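Local structure of ABC-type phosphate transport system, periplasmic component (4ECF) at residues Q24-H29 / A222-Y226; L124-A128 / D154-V159. The protein probably serves as the solute-binding protein of a PstSACB-type ABC importer, capturing phosphate for transport across the cytoplasmic membrane. All coordinates share one frame. Where two conformers were deposited one is given. Residues are numbered along the deposited sequence.

From the N terminus the chain runs through strand 4-10 into helix 15-28, whose C-terminal part supplies the first half of contact 1. The partner, residues 222-226 of helix 218-228, comes 193 residues later, so contact 1 closes a very long loop and pairs two helices of the lobe that holds strands 4-10, 32-39 and 55-58. Contact 2 is nested inside that loop. It closes a span of 26 residues in the other lobe, joining the end of strand 123-127 to the start of helix 156-165 beside a bound phosphate. The two contacts do not touch: their centres are 30 Å apart and their nearest atoms about 18 Å, one well away from the phosphate, the other at it.

Contact 1: residues Q24-H29 / A222-Y226; sequences QYTGEH and AFITY
Residues 24-26 are helical and 222-226 lie within another helix; the segment axes approach to 11.3 Å with N-to-C directions at 115°. Tyr-25 and Phe-223 are in register, CA to CA 7.2 Å. The two segments together bury 296 Å², most of it on Tyr-25 and Tyr-226. Tyr-25 and Tyr-226, both chi1 t, form a T-shaped pair: Tyr-25 sets its edge on the Tyr-226 face, centroids 5.0 Å apart, planes at 88°, CD2 of Tyr-25 3.5 Å from CG of Tyr-226. Two offset edge-to-face pairs, both with centroids 6.0 Å apart, present the edge of Phe-223 to the face of Tyr-25 and that of His-29 to the face of Tyr-226. Tyr-25 OH lies 3.4 Å from Ala-222 CB. Among polar links, Tyr-226 OH donates to Glu-28 OE1 (2.7 Å), and His-29 ND1 donates to Tyr-25 O (2.8 Å), holding the imidazole against its own segment. Thr-32 and Ile-34 of strand 32-39 back Tyr-25 and Phe-223 respectively. The result is a four-ring aromatic cluster joining two helices of one lobe of a periplasmic-binding-protein fold.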
ATOM      1  N   GLN A  24       1.930  17.281 -11.166  1.00 18.23           N
ATOM      2  CA  GLN A  24       2.668  17.355 -12.401  1.00 18.97           C
ATOM      3  C   GLN A  24       1.722  17.563 -13.595  1.00 17.64           C
ATOM      4  O   GLN A  24       1.966  18.423 -14.426  1.00 17.65           O
ATOM      5  CB  GLN A  24       3.564  16.133 -12.557  1.00 20.15           C
ATOM      6  CG  GLN A  24       4.582  16.302 -13.677  1.00 20.22           C
ATOM      7  CD  GLN A  24       5.613  15.217 -13.675  1.00 24.44           C
ATOM      8  OE1 GLN A  24       5.591  14.330 -14.545  1.00 25.18           O
ATOM      9  NE2 GLN A  24       6.518  15.273 -12.711  1.00 22.07           N
ATOM     10  N   TYR A  25       0.633  16.798 -13.638  1.00 16.80           N
ATOM     11  CA  TYR A  25      -0.351  16.920 -14.703  1.00 15.49           C
ATOM     12  C   TYR A  25      -0.923  18.342 -14.755  1.00 14.67           C
ATOM     13  O   TYR A  25      -0.968  18.978 -15.798  1.00 15.81           O
ATOM     14  CB  TYR A  25      -1.499  15.920 -14.472  1.00 14.75           C
ATOM     15  CG  TYR A  25      -2.447  15.921 -15.645  1.00 14.79           C
ATOM     16  CD1 TYR A  25      -3.461  16.868 -15.768  1.00 16.67           C
ATOM     17  CD2 TYR A  25      -2.268  15.053 -16.695  1.00 16.36           C
ATOM     18  CE1 TYR A  25      -4.289  16.904 -16.881  1.00 15.95           C
ATOM     19  CE2 TYR A  25      -3.102  15.085 -17.795  1.00 17.68           C
ATOM     20  CZ  TYR A  25      -4.100  16.017 -17.893  1.00 17.26           C
ATOM     21  OH  TYR A  25      -4.932  16.067 -19.026  1.00 20.46           O
ATOM     22  N   THR A  26      -1.328  18.865 -13.602  1.00 15.22           N
ATOM     23  CA  THR A  26      -1.991  20.180 -13.598  1.00 15.70           C
ATOM     24  C   THR A  26      -1.039  21.323 -13.977  1.00 15.77           C
ATOM     25  O   THR A  26      -1.456  22.329 -14.577  1.00 20.28           O
ATOM     26  CB  THR A  26      -2.731  20.513 -12.297  1.00 16.65           C
ATOM     27  OG1 THR A  26      -1.865  20.536 -11.181  1.00 19.62           O
ATOM     28  CG2 THR A  26      -3.924  19.527 -12.064  1.00 16.51           C
ATOM     29  N   GLY A  27       0.242  21.180 -13.644  1.00 15.85           N
ATOM     30  CA  GLY A  27       1.228  22.197 -14.041  1.00 15.55           C
ATOM     31  C   GLY A  27       1.549  22.133 -15.518  1.00 15.73           C
ATOM     32  O   GLY A  27       2.081  23.079 -16.080  1.00 16.93           O
ATOM     33  N   GLU A  28       1.260  21.000 -16.149  1.00 17.15           N
ATOM     34  CA  GLU A  28       1.470  20.821 -17.606  1.00 16.89           C
ATOM     35  C   GLU A  28       0.207  21.051 -18.464  1.00 17.96           C
ATOM     36  O   GLU A  28       0.297  21.104 -19.688  1.00 19.45           O
ATOM     37  CB  GLU A  28       2.017  19.392 -17.844  1.00 17.99           C
ATOM     38  CG  GLU A  28       3.442  19.231 -17.313  1.00 19.91           C
ATOM     39  CD  GLU A  28       3.958  17.793 -17.274  1.00 22.49           C
ATOM     40  OE1 GLU A  28       3.298  16.927 -17.845  1.00 24.17           O
ATOM     41  OE2 GLU A  28       5.045  17.545 -16.706  1.00 23.16           O
ATOM     42  N   HIS A  29      -0.963  21.139 -17.824  1.00 16.41           N
ATOM     43  CA  HIS A  29      -2.260  21.283 -18.538  1.00 16.76           C
ATOM     44  C   HIS A  29      -3.036  22.402 -17.907  1.00 17.26           C
ATOM     45  O   HIS A  29      -3.618  22.259 -16.823  1.00 18.10           O
ATOM     46  CB  HIS A  29      -3.017  19.964 -18.460  1.00 15.96           C
ATOM     47  CG  HIS A  29      -2.289  18.826 -19.116  1.00 17.30           C
ATOM     48  ND1 HIS A  29      -1.341  18.106 -18.481  1.00 20.23           N
ATOM     49  CD2 HIS A  29      -2.405  18.288 -20.417  1.00 21.38           C
ATOM     50  CE1 HIS A  29      -0.860  17.159 -19.329  1.00 22.90           C
ATOM     51  NE2 HIS A  29      -1.507  17.275 -20.510  1.00 22.53           N
ATOM     52  N   ALA A 222      -8.166  11.413 -19.145  1.00 16.29           N
ATOM     53  CA  ALA A 222      -6.879  11.962 -19.506  1.00 17.04           C
ATOM     54  C   ALA A 222      -5.823  11.751 -18.440  1.00 16.97           C
ATOM     55  O   ALA A 222      -4.685  11.399 -18.742  1.00 19.24           O
ATOM     56  CB  ALA A 222      -6.994  13.443 -19.868  1.00 16.88           C
ATOM     57  N   PHE A 223      -6.191  11.963 -17.174  1.00 16.29           N
ATOM     58  CA  PHE A 223      -5.243  11.779 -16.105  1.00 16.02           C
ATOM     59  C   PHE A 223      -4.810  10.316 -15.963  1.00 16.03           C
ATOM     60  O   PHE A 223      -3.620  10.024 -15.762  1.00 16.17           O
ATOM     61  CB  PHE A 223      -5.847  12.277 -14.804  1.00 15.80           C
ATOM     62  CG  PHE A 223      -4.975  12.094 -13.599  1.00 14.79           C
ATOM     63  CD1 PHE A 223      -3.703  12.626 -13.555  1.00 17.58           C
ATOM     64  CD2 PHE A 223      -5.465  11.453 -12.476  1.00 16.38           C
ATOM     65  CE1 PHE A 223      -2.917  12.488 -12.436  1.00 17.46           C
ATOM     66  CE2 PHE A 223      -4.686  11.330 -11.350  1.00 17.53           C
ATOM     67  CZ  PHE A 223      -3.411  11.846 -11.328  1.00 17.19           C
ATOM     68  N   ILE A 224      -5.770   9.401 -15.991  1.00 15.13           N
ATOM     69  CA  ILE A 224      -5.402   7.978 -15.920  1.00 14.99           C
ATOM     70  C   ILE A 224      -4.459   7.591 -17.068  1.00 17.13           C
ATOM     71  O   ILE A 224      -3.403   6.928 -16.832  1.00 17.56           O
ATOM     72  CB  ILE A 224      -6.658   7.074 -15.812  1.00 15.39           C
ATOM     73  CG1 ILE A 224      -7.380   7.319 -14.489  1.00 16.49           C
ATOM     74  CG2 ILE A 224      -6.257   5.599 -15.917  1.00 17.03           C
ATOM     75  CD1 ILE A 224      -8.739   6.662 -14.483  1.00 17.09           C
ATOM     76  N   THR A 225      -4.787   8.000 -18.293  1.00 17.67           N
ATOM     77  CA  THR A 225      -3.907   7.778 -19.439  1.00 20.34           C
ATOM     78  C   THR A 225      -2.473   8.315 -19.160  1.00 20.05           C
ATOM     79  O   THR A 225      -1.476   7.630 -19.382  1.00 18.83           O
ATOM     80  CB  THR A 225      -4.500   8.424 -20.660  1.00 21.72           C
ATOM     81  OG1 THR A 225      -5.744   7.769 -20.953  1.00 20.72           O
ATOM     82  CG2 THR A 225      -3.544   8.345 -21.860  1.00 20.62           C
ATOM     83  N   TYR A 226      -2.404   9.516 -18.585  1.00 17.68           N
ATOM     84  CA  TYR A 226      -1.125  10.129 -18.220  1.00 18.30           C
ATOM     85  C   TYR A 226      -0.340   9.310 -17.206  1.00 17.37           C
ATOM     86  O   TYR A 226       0.831   9.020 -17.420  1.00 18.68           O
ATOM     87  CB  TYR A 226      -1.379  11.558 -17.720  1.00 17.91           C
ATOM     88  CG  TYR A 226      -0.167  12.357 -17.353  1.00 18.42           C
ATOM     89  CD1 TYR A 226       0.507  13.121 -18.298  1.00 20.64           C
ATOM     90  CD2 TYR A 226       0.226  12.465 -16.041  1.00 19.13           C
ATOM     91  CE1 TYR A 226       1.584  13.900 -17.937  1.00 21.35           C
ATOM     92  CE2 TYR A 226       1.309  13.270 -15.683  1.00 20.25           C
ATOM     93  CZ  TYR A 226       1.962  13.974 -16.622  1.00 22.58           C
ATOM     94  OH  TYR A 226       3.049  14.770 -16.277  1.00 27.58           O
TER

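Contact 2: residues L124-A128 / D154-V159; sequences LINRA and DSSGMV. With PO4 (phosphate ion), chain B.
The guanidinium of Arg-127 lies flat against the backbone at Ser-155 and Ser-156, yet no direct hydrogen bond joins the two segments. Arg-127 NE is 3.5 Å from Ser-155 N and Arg-127 NH1 3.6 Å from Ser-156 N, with Ser-155 C and Ser-156 N over one face of the group. Chi1 to chi3 are all m, folding the side chain so that its tip comes nearer the other segment. The polar tip points to phosphate: NH2 of Arg-127 donates to PO4 O3 (2.8 Å), and NH1 to PO4 O1 (2.8 Å, weak). One water accepts from Arg-127 NH2 (3.0 Å) and donates to Asp-154 O (3.2 Å).

Residues 124-127 are extended; 156-159 begin a helix. Ser-155 is its N-cap, chi1 p, with OG accepting from Met-158 N at 3.1 Å (Met-158 is selenomethionine). Across the segments the nearest CA atoms are those of Arg-127 and Asp-154 (6.1 Å) and of Ile-125 and Val-159 (7.0 Å). Val-159 CG2 packs 3.4 Å from Arg-127 CD and 4.3 Å from Ile-125 CG2.

Ser-156 OG bonds Thr-12 OG1, and the phosphate also bonds Thr-12, Ala-13, Thr-41, Ser-131, Gly-132 and Thr-133. Strand 123-127 lies between parallel strands 151-153 and 169-174, which helix 156-165 connects: a beta-alpha-beta crossover at a phosphate site consistent with the interlobe ligand cleft of PstS proteins.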
ATOM      1  N   LEU A 124       1.987  -3.670  19.285  1.00 19.83           N
ATOM      2  CA  LEU A 124       1.453  -3.823  17.937  1.00 18.19           C
ATOM      3  C   LEU A 124       0.699  -2.564  17.565  1.00 18.99           C
ATOM      4  O   LEU A 124      -0.108  -2.035  18.352  1.00 20.75           O
ATOM      5  CB  LEU A 124       0.507  -5.046  17.848  1.00 20.57           C
ATOM      6  CG  LEU A 124       1.122  -6.400  18.184  1.00 20.79           C
ATOM      7  CD1 LEU A 124       0.027  -7.463  18.162  1.00 22.61           C
ATOM      8  CD2 LEU A 124       2.289  -6.751  17.271  1.00 19.03           C
ATOM      9  N   ILE A 125       0.967  -2.084  16.352  1.00 17.17           N
ATOM     10  CA  ILE A 125       0.206  -0.985  15.764  1.00 19.38           C
ATOM     11  C   ILE A 125      -0.417  -1.497  14.469  1.00 18.50           C
ATOM     12  O   ILE A 125       0.280  -2.003  13.602  1.00 18.86           O
ATOM     13  CB  ILE A 125       1.117   0.237  15.490  1.00 20.89           C
ATOM     14  CG1 ILE A 125       1.882   0.653  16.758  1.00 23.69           C
ATOM     15  CG2 ILE A 125       0.304   1.391  14.909  1.00 27.14           C
ATOM     16  CD1 ILE A 125       1.030   1.262  17.830  1.00 27.27           C
ATOM     17  N   ASN A 126      -1.734  -1.400  14.351  1.00 17.86           N
ATOM     18  CA  ASN A 126      -2.429  -1.890  13.162  1.00 19.65           C
ATOM     19  C   ASN A 126      -3.082  -0.745  12.422  1.00 19.41           C
ATOM     20  O   ASN A 126      -3.307   0.346  12.976  1.00 20.40           O
ATOM     21  CB  ASN A 126      -3.514  -2.909  13.556  1.00 20.08           C
ATOM     22  CG  ASN A 126      -2.954  -4.300  13.707  1.00 24.85           C
ATOM     23  OD1 ASN A 126      -3.105  -4.911  14.758  1.00 32.31           O
ATOM     24  ND2 ASN A 126      -2.354  -4.815  12.665  1.00 22.06           N
ATOM     25  N   ARG A 127      -3.392  -0.980  11.144  1.00 18.28           N
ATOM     26  CA  ARG A 127      -4.340  -0.138  10.487  1.00 19.29           C
ATOM     27  C   ARG A 127      -5.740  -0.665  10.742  1.00 20.32           C
ATOM     28  O   ARG A 127      -5.934  -1.841  11.102  1.00 23.38           O
ATOM     29  CB  ARG A 127      -4.053  -0.109   8.974  1.00 18.30           C
ATOM     30  CG  ARG A 127      -2.735   0.548   8.594  1.00 20.24           C
ATOM     31  CD  ARG A 127      -2.776   2.085   8.589  1.00 20.44           C
ATOM     32  NE  ARG A 127      -3.910   2.523   7.784  1.00 20.03           N
ATOM     33  CZ  ARG A 127      -3.905   2.545   6.460  1.00 18.42           C
ATOM     34  NH1 ARG A 127      -2.811   2.212   5.789  1.00 19.90           N
ATOM     35  NH2 ARG A 127      -4.994   2.869   5.812  1.00 17.94           N
ATOM     36  N   ALA A 128      -6.725   0.189  10.487  1.00 23.59           N
ATOM     37  CA  ALA A 128      -8.120  -0.203  10.546  1.00 27.22           C
ATOM     38  C   ALA A 128      -8.525  -1.139   9.420  1.00 25.07           C
ATOM     39  O   ALA A 128      -7.952  -1.124   8.327  1.00 25.51           O
ATOM     40  CB  ALA A 128      -9.008   1.028  10.551  1.00 31.58           C
ATOM     41  N   ASP A 154      -5.241   5.561  11.287  1.00 25.90           N
ATOM     42  CA  ASP A 154      -6.136   5.684  10.141  1.00 30.37           C
ATOM     43  C   ASP A 154      -5.393   5.813   8.830  1.00 27.10           C
ATOM     44  O   ASP A 154      -6.039   5.823   7.794  1.00 27.87           O
ATOM     45  CB  ASP A 154      -7.095   6.885  10.295  1.00 35.78           C
ATOM     46  CG  ASP A 154      -8.197   6.657  11.330  1.00 56.06           C
ATOM     47  OD1 ASP A 154      -8.434   5.499  11.759  1.00 59.07           O
ATOM     48  OD2 ASP A 154      -8.839   7.666  11.707  1.00 68.51           O
ATOM     49  N   SER A 155      -4.059   5.908   8.842  1.00 20.23           N
ATOM     50  CA  SER A 155      -3.323   6.063   7.574  1.00 21.08           C
ATOM     51  C   SER A 155      -1.915   5.506   7.674  1.00 19.62           C
ATOM     52  O   SER A 155      -1.372   5.367   8.764  1.00 19.72           O
ATOM     53  CB  SER A 155      -3.196   7.562   7.192  1.00 21.26           C
ATOM     54  OG  SER A 155      -2.404   8.265   8.126  1.00 22.85           O
ATOM     55  N   SER A 156      -1.291   5.350   6.504  1.00 18.12           N
ATOM     56  CA  SER A 156       0.121   5.001   6.410  1.00 17.69           C
ATOM     57  C   SER A 156       1.009   5.999   7.166  1.00 19.64           C
ATOM     58  O   SER A 156       1.910   5.622   7.893  1.00 20.79           O
ATOM     59  CB  SER A 156       0.545   4.983   4.925  1.00 16.96           C
ATOM     60  OG  SER A 156      -0.155   4.022   4.163  1.00 18.95           O
ATOM     61  N   GLY A 157       0.765   7.301   6.975  1.00 20.49           N
ATOM     62  CA  GLY A 157       1.570   8.328   7.614  1.00 21.71           C
ATOM     63  C   GLY A 157       1.485   8.322   9.129  1.00 20.52           C
ATOM     64  O   GLY A 157       2.506   8.489   9.787  1.00 23.39           O
HETATM   65  N   MSE A 158       0.295   8.073   9.667  1.00 20.36           N
HETATM   66  CA  MSE A 158       0.121   7.995  11.125  0.60 21.01           C
HETATM   67  C   MSE A 158       0.758   6.723  11.720  1.00 20.99           C
HETATM   68  O   MSE A 158       1.319   6.783  12.801  1.00 22.23           O
HETATM   69  CB  MSE A 158      -1.342   8.148  11.502  0.60 22.82           C
HETATM   70  CG  MSE A 158      -1.866   9.536  11.173  0.60 27.37           C
HETATM   71 SE   MSE A 158      -3.762   9.734  11.566  0.45 33.36          SE
HETATM   72  CE  MSE A 158      -4.621   8.801  10.127  0.60 23.12           C
ATOM     73  N   VAL A 159       0.677   5.587  11.019  1.00 20.02           N
ATOM     74  CA  VAL A 159       1.370   4.367  11.436  1.00 21.06           C
ATOM     75  C   VAL A 159       2.880   4.682  11.524  1.00 20.98           C
ATOM     76  O   VAL A 159       3.534   4.412  12.528  1.00 20.39           O
ATOM     77  CB  VAL A 159       1.089   3.185  10.467  1.00 25.83           C
ATOM     78  CG1 VAL A 159       2.239   2.188  10.539  1.00 30.47           C
ATOM     79  CG2 VAL A 159      -0.266   2.504  10.790  1.00 23.43           C
TER
HETATM   80  P   PO4 B 300      -4.337   1.764   2.475  1.00 16.89           P
HETATM   81  O1  PO4 B 300      -3.661   0.846   3.486  1.00 18.46           O
HETATM   82  O2  PO4 B 300      -5.584   1.196   1.902  1.00 15.66           O
HETATM   83  O3  PO4 B 300      -4.556   3.148   3.022  1.00 16.14           O
HETATM   84  O4  PO4 B 300      -3.322   2.000   1.254  1.00 16.24           O
HETATM   85  O   HOH W   1      -7.817   3.455   6.498  1.00 32.81           O